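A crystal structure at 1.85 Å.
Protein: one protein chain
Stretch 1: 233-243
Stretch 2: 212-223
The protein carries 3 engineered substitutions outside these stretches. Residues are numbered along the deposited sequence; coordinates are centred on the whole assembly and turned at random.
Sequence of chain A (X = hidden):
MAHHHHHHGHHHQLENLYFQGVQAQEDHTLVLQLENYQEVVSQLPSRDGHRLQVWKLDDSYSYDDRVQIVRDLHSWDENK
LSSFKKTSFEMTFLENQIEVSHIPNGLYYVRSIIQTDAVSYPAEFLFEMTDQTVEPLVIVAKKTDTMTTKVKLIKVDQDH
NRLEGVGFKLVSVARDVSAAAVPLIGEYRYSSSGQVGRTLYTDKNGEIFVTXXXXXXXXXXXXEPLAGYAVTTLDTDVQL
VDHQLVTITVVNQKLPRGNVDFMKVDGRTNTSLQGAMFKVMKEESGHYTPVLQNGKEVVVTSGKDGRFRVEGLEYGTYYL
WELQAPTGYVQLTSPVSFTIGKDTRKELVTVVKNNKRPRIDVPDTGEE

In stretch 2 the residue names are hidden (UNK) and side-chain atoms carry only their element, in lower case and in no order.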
# COMPACT_ATOMS: atom_id res chain seq x y z
N THR A 233 9.39 10.20 12.28
CA THR A 233 9.71 10.74 10.95
C THR A 233 8.56 10.39 10.04
O THR A 233 8.29 9.21 9.80
CB THR A 233 10.98 10.05 10.37
OG1 THR A 233 10.99 8.66 10.79
CG2 THR A 233 12.29 10.76 10.84
N LEU A 234 7.87 11.36 9.49
CA LEU A 234 6.76 10.99 8.60
C LEU A 234 7.17 10.17 7.32
O LEU A 234 6.53 9.17 6.91
CB LEU A 234 6.08 12.25 8.14
CG LEU A 234 4.71 11.95 7.56
CD1 LEU A 234 3.83 11.44 8.66
CD2 LEU A 234 4.09 13.21 6.95
N ASP A 235 8.23 10.66 6.69
CA ASP A 235 8.79 10.10 5.46
C ASP A 235 10.03 9.26 5.74
O ASP A 235 10.92 9.70 6.47
CB ASP A 235 9.19 11.31 4.56
CG ASP A 235 8.05 12.01 4.04
OD1 ASP A 235 6.96 11.38 3.97
OD2 ASP A 235 8.20 13.20 3.63
N THR A 236 10.11 8.06 5.14
CA THR A 236 11.32 7.26 5.18
C THR A 236 11.66 6.96 3.70
O THR A 236 10.90 6.31 2.96
CB THR A 236 11.14 5.97 6.02
OG1 THR A 236 10.83 6.32 7.37
CG2 THR A 236 12.44 5.20 6.02
N ASP A 237 12.83 7.40 3.27
CA ASP A 237 13.26 7.35 1.89
C ASP A 237 13.91 6.04 1.59
O ASP A 237 14.51 5.39 2.46
CB ASP A 237 14.26 8.52 1.61
CG ASP A 237 13.54 9.80 1.21
OD1 ASP A 237 12.33 10.05 1.54
OD2 ASP A 237 14.20 10.59 0.52
N VAL A 238 13.82 5.61 0.35
CA VAL A 238 14.45 4.32 0.03
C VAL A 238 14.79 4.42 -1.46
O VAL A 238 14.11 5.12 -2.21
CB VAL A 238 13.56 3.10 0.35
CG1 VAL A 238 12.43 3.02 -0.56
CG2 VAL A 238 14.38 1.83 0.16
N GLN A 239 15.94 3.85 -1.83
CA GLN A 239 16.47 3.92 -3.20
C GLN A 239 16.69 2.50 -3.68
O GLN A 239 17.33 1.65 -2.99
CB GLN A 239 17.76 4.70 -3.26
CG GLN A 239 18.30 4.85 -4.71
CD GLN A 239 19.62 5.65 -4.79
OE1 GLN A 239 20.69 5.19 -4.40
NE2 GLN A 239 19.51 6.87 -5.23
N LEU A 240 16.10 2.22 -4.83
CA LEU A 240 16.20 0.89 -5.47
C LEU A 240 17.11 1.07 -6.68
O LEU A 240 16.76 1.81 -7.57
CB LEU A 240 14.85 0.35 -5.89
CG LEU A 240 13.94 0.32 -4.70
CD1 LEU A 240 12.64 -0.28 -5.17
CD2 LEU A 240 14.56 -0.56 -3.60
N VAL A 241 18.35 0.55 -6.59
CA VAL A 241 19.31 0.73 -7.71
C VAL A 241 19.49 -0.60 -8.46
O VAL A 241 20.15 -0.62 -9.48
CB VAL A 241 20.69 1.24 -7.28
CG1 VAL A 241 20.59 2.54 -6.49
CG2 VAL A 241 21.41 0.19 -6.46
N ASP A 242 18.88 -1.69 -8.00
CA ASP A 242 19.06 -3.03 -8.60
C ASP A 242 18.09 -3.96 -7.95
O ASP A 242 17.17 -3.47 -7.33
CB ASP A 242 20.50 -3.56 -8.49
CG ASP A 242 21.00 -3.63 -7.09
OD1 ASP A 242 20.22 -3.94 -6.20
OD2 ASP A 242 22.22 -3.36 -6.88
N HIS A 243 18.29 -5.25 -8.04
CA HIS A 243 17.26 -6.19 -7.62
C HIS A 243 17.45 -6.80 -6.22
O HIS A 243 16.66 -7.66 -5.80
CB HIS A 243 17.18 -7.34 -8.60
CG HIS A 243 16.64 -6.95 -9.94
ND1 HIS A 243 16.84 -7.73 -11.07
CD2 HIS A 243 15.88 -5.91 -10.33
CE1 HIS A 243 16.22 -7.17 -12.09
NE2 HIS A 243 15.64 -6.06 -11.67
N UNK A 212 8.69 -5.36 -7.41
CA UNK A 212 8.56 -4.95 -8.80
C UNK A 212 8.47 -3.47 -9.03
O UNK A 212 8.10 -3.03 -10.09
c UNK A 212 7.35 -5.58 -9.43
o UNK A 212 8.34 -6.12 -11.47
n UNK A 212 6.50 -4.87 -11.55
c UNK A 212 7.42 -5.57 -10.91
N UNK A 213 8.75 -2.68 -8.00
CA UNK A 213 8.91 -1.29 -8.21
C UNK A 213 10.00 -1.01 -9.27
O UNK A 213 11.04 -1.62 -9.22
c UNK A 213 7.00 0.27 -6.19
c UNK A 213 8.26 -0.54 -5.80
c UNK A 213 8.89 -0.01 -4.53
c UNK A 213 9.35 -0.61 -6.90
N UNK A 214 9.78 -0.06 -10.20
CA UNK A 214 10.88 0.34 -11.05
C UNK A 214 12.05 0.83 -10.22
O UNK A 214 11.86 1.24 -9.07
c UNK A 214 8.50 0.53 -10.63
c UNK A 214 10.31 1.52 -11.86
c UNK A 214 8.84 1.45 -11.73
N UNK A 215 13.26 0.70 -10.76
CA UNK A 215 14.41 1.37 -10.20
C UNK A 215 14.13 2.87 -9.97
O UNK A 215 13.51 3.52 -10.78
c UNK A 215 15.62 1.17 -11.09
c UNK A 215 16.04 -0.29 -11.35
c UNK A 215 17.19 -0.29 -12.34
c UNK A 215 16.40 -1.01 -10.09
N UNK A 216 14.58 3.40 -8.83
CA UNK A 216 14.39 4.77 -8.56
C UNK A 216 14.32 5.09 -7.05
O UNK A 216 14.65 4.23 -6.20
N UNK A 217 13.84 6.30 -6.79
CA UNK A 217 13.78 6.87 -5.43
C UNK A 217 12.33 6.89 -4.98
O UNK A 217 11.43 7.26 -5.75
n UNK A 217 16.20 8.99 -6.77
o UNK A 217 16.55 7.69 -4.98
c UNK A 217 14.31 8.28 -5.41
c UNK A 217 15.80 8.31 -5.69
N UNK A 218 12.14 6.39 -3.74
CA UNK A 218 10.79 6.24 -3.18
C UNK A 218 10.78 6.80 -1.74
O UNK A 218 11.81 6.95 -1.12
c UNK A 218 8.81 4.03 -6.61
c UNK A 218 10.31 4.74 -3.18
c UNK A 218 11.08 3.17 -6.50
c UNK A 218 11.20 3.61 -5.22
c UNK A 218 9.89 3.37 -7.22
c UNK A 218 8.95 4.43 -5.28
o UNK A 218 9.75 2.89 -8.53
c UNK A 218 10.13 4.22 -4.58
N UNK A 219 9.56 6.96 -1.23
CA UNK A 219 9.32 7.44 0.13
C UNK A 219 8.06 6.74 0.67
O UNK A 219 7.02 6.72 -0.01
c UNK A 219 9.06 11.16 0.60
c UNK A 219 8.87 9.73 1.16
c UNK A 219 9.10 8.89 -0.03
n UNK A 219 10.43 11.62 0.38
n UNK A 219 11.95 13.19 -0.42
n UNK A 219 9.77 13.52 -0.76
c UNK A 219 10.72 12.79 -0.23
N UNK A 220 8.21 6.15 1.87
CA UNK A 220 7.09 5.62 2.61
C UNK A 220 6.62 6.70 3.64
O UNK A 220 7.42 7.13 4.47
c UNK A 220 6.50 2.26 2.43
c UNK A 220 7.77 0.79 1.02
c UNK A 220 6.60 1.10 1.67
c UNK A 220 7.48 4.33 3.33
c UNK A 220 8.76 2.80 1.86
c UNK A 220 7.56 3.15 2.48
c UNK A 220 8.85 1.62 1.12
N UNK A 221 5.37 7.17 3.51
CA UNK A 221 4.83 8.17 4.39
C UNK A 221 3.89 7.62 5.37
O UNK A 221 2.95 6.92 5.01
c UNK A 221 3.95 10.77 1.64
c UNK A 221 4.09 9.26 3.59
c UNK A 221 4.80 9.73 2.36
c UNK A 221 3.76 12.07 2.40
n UNK A 221 5.07 12.77 2.40
N UNK A 222 4.13 7.89 6.65
CA UNK A 222 3.32 7.26 7.73
C UNK A 222 1.99 7.99 7.98
O UNK A 222 1.83 8.70 8.97
o UNK A 222 5.53 6.21 11.20
c UNK A 222 3.43 6.36 10.07
o UNK A 222 3.76 5.52 12.26
c UNK A 222 4.12 7.16 9.02
c UNK A 222 4.33 5.98 11.25
N UNK A 223 1.04 7.78 7.09
CA UNK A 223 -0.22 8.48 7.10
C UNK A 223 -1.16 8.02 8.17
O UNK A 223 -2.00 8.81 8.57
c UNK A 223 -0.13 9.21 4.72
c UNK A 223 -1.21 6.95 5.28
c UNK A 223 -0.94 8.41 5.70
O HOH W 1 16.20 7.64 -1.84
O HOH W 2 6.62 14.04 0.67
O HOH W 3 8.07 7.11 12.73

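Position 212 has two side-chain carbons, the second carrying one oxygen and one nitrogen. It makes no contact with stretch 1. The shape fits Asn or Asp by outline, and the nitrogen makes it Asn-212.

Position 213 has four side-chain carbons, forked at the second. Its CB lies 3.7 Å from CD1 of Leu-240. The fork at the second carbon gives Leu-213.

Position 214 has three carbons that close a ring onto its backbone N. Its CA-to-CB bond points away from stretch 1. This is Pro-214.

Position 215 again has four carbons forked at the second. One terminal carbon lies 3.3 Å from N of Asp-242. This is Leu-215.

Position 216 has no side-chain atoms. Its backbone N donates to O of Leu-240 at 3.0 Å, and its O accepts from N of Leu-240 at 2.8 Å. At phi 152° and psi -165°, a CB would be jammed against the carbonyl O of the residue before. This is Gly-216.

Position 217 has two carbons, the second with one oxygen and one nitrogen. The oxygen accepts a hydrogen bond from NE2 of Gln-239 at 3.1 Å. This is Asn-217.

Position 218 has one carbon, then a six-carbon ring bearing one oxygen. Its CB lies 3.8 Å from CG1 of Val-238, and one ring carbon lies 4.0 Å from CD1 of Leu-240. This is Tyr-218. Its OH donates to O of Pro-214 at 2.7 Å, tying the strand to the loop before it.

Position 219 has three carbons, a nitrogen, then a carbon carrying two more nitrogens. The nitrogen within the chain lies 2.7 Å from OD1 of Asp-237. This is Arg-219. The contact is a salt bridge, with NE donating almost straight at the oxygen. The two terminal nitrogens are hydrogen-bonded elsewhere in the structure.

Position 220 has one carbon and a plain six-carbon ring. CG1 of Val-238 meets the ring edge, 4.2 Å from its nearest carbon. This is Phe-220.

Position 221 has four carbons in a row ending in nitrogen. That nitrogen lies 2.8 Å from OD1 of Asp-235. This is Lys-221, and the pair is a salt bridge. A water accepts from NZ.

Position 222 has three carbons, the third carrying two oxygens. Its backbone N donates to O of Leu-234 at 2.7 Å. This is Glu-222.

Position 223 has one carbon carrying two more. Its CA-to-CB bond points away from stretch 1. This is Val-223.

The two strands run antiparallel. Paired backbone hydrogen bonds join Thr-236 to Phe-220, Val-238 to Tyr-218 and Leu-240 to Gly-216. Side chains alternate between the two faces of the sheet. One face is polar: Asp-235 and Asp-237 form salt bridges with Lys-221 and Arg-219, and Gln-239 gives Asn-217 a hydrogen bond between neutral amides. On the other, Val-238 and Leu-240 pack against Tyr-218, Phe-220 and Leu-213. The backbone bonds and the side-chain pairs agree on one register.

Stretch 2 212-223: NLPLGNYRFKEV
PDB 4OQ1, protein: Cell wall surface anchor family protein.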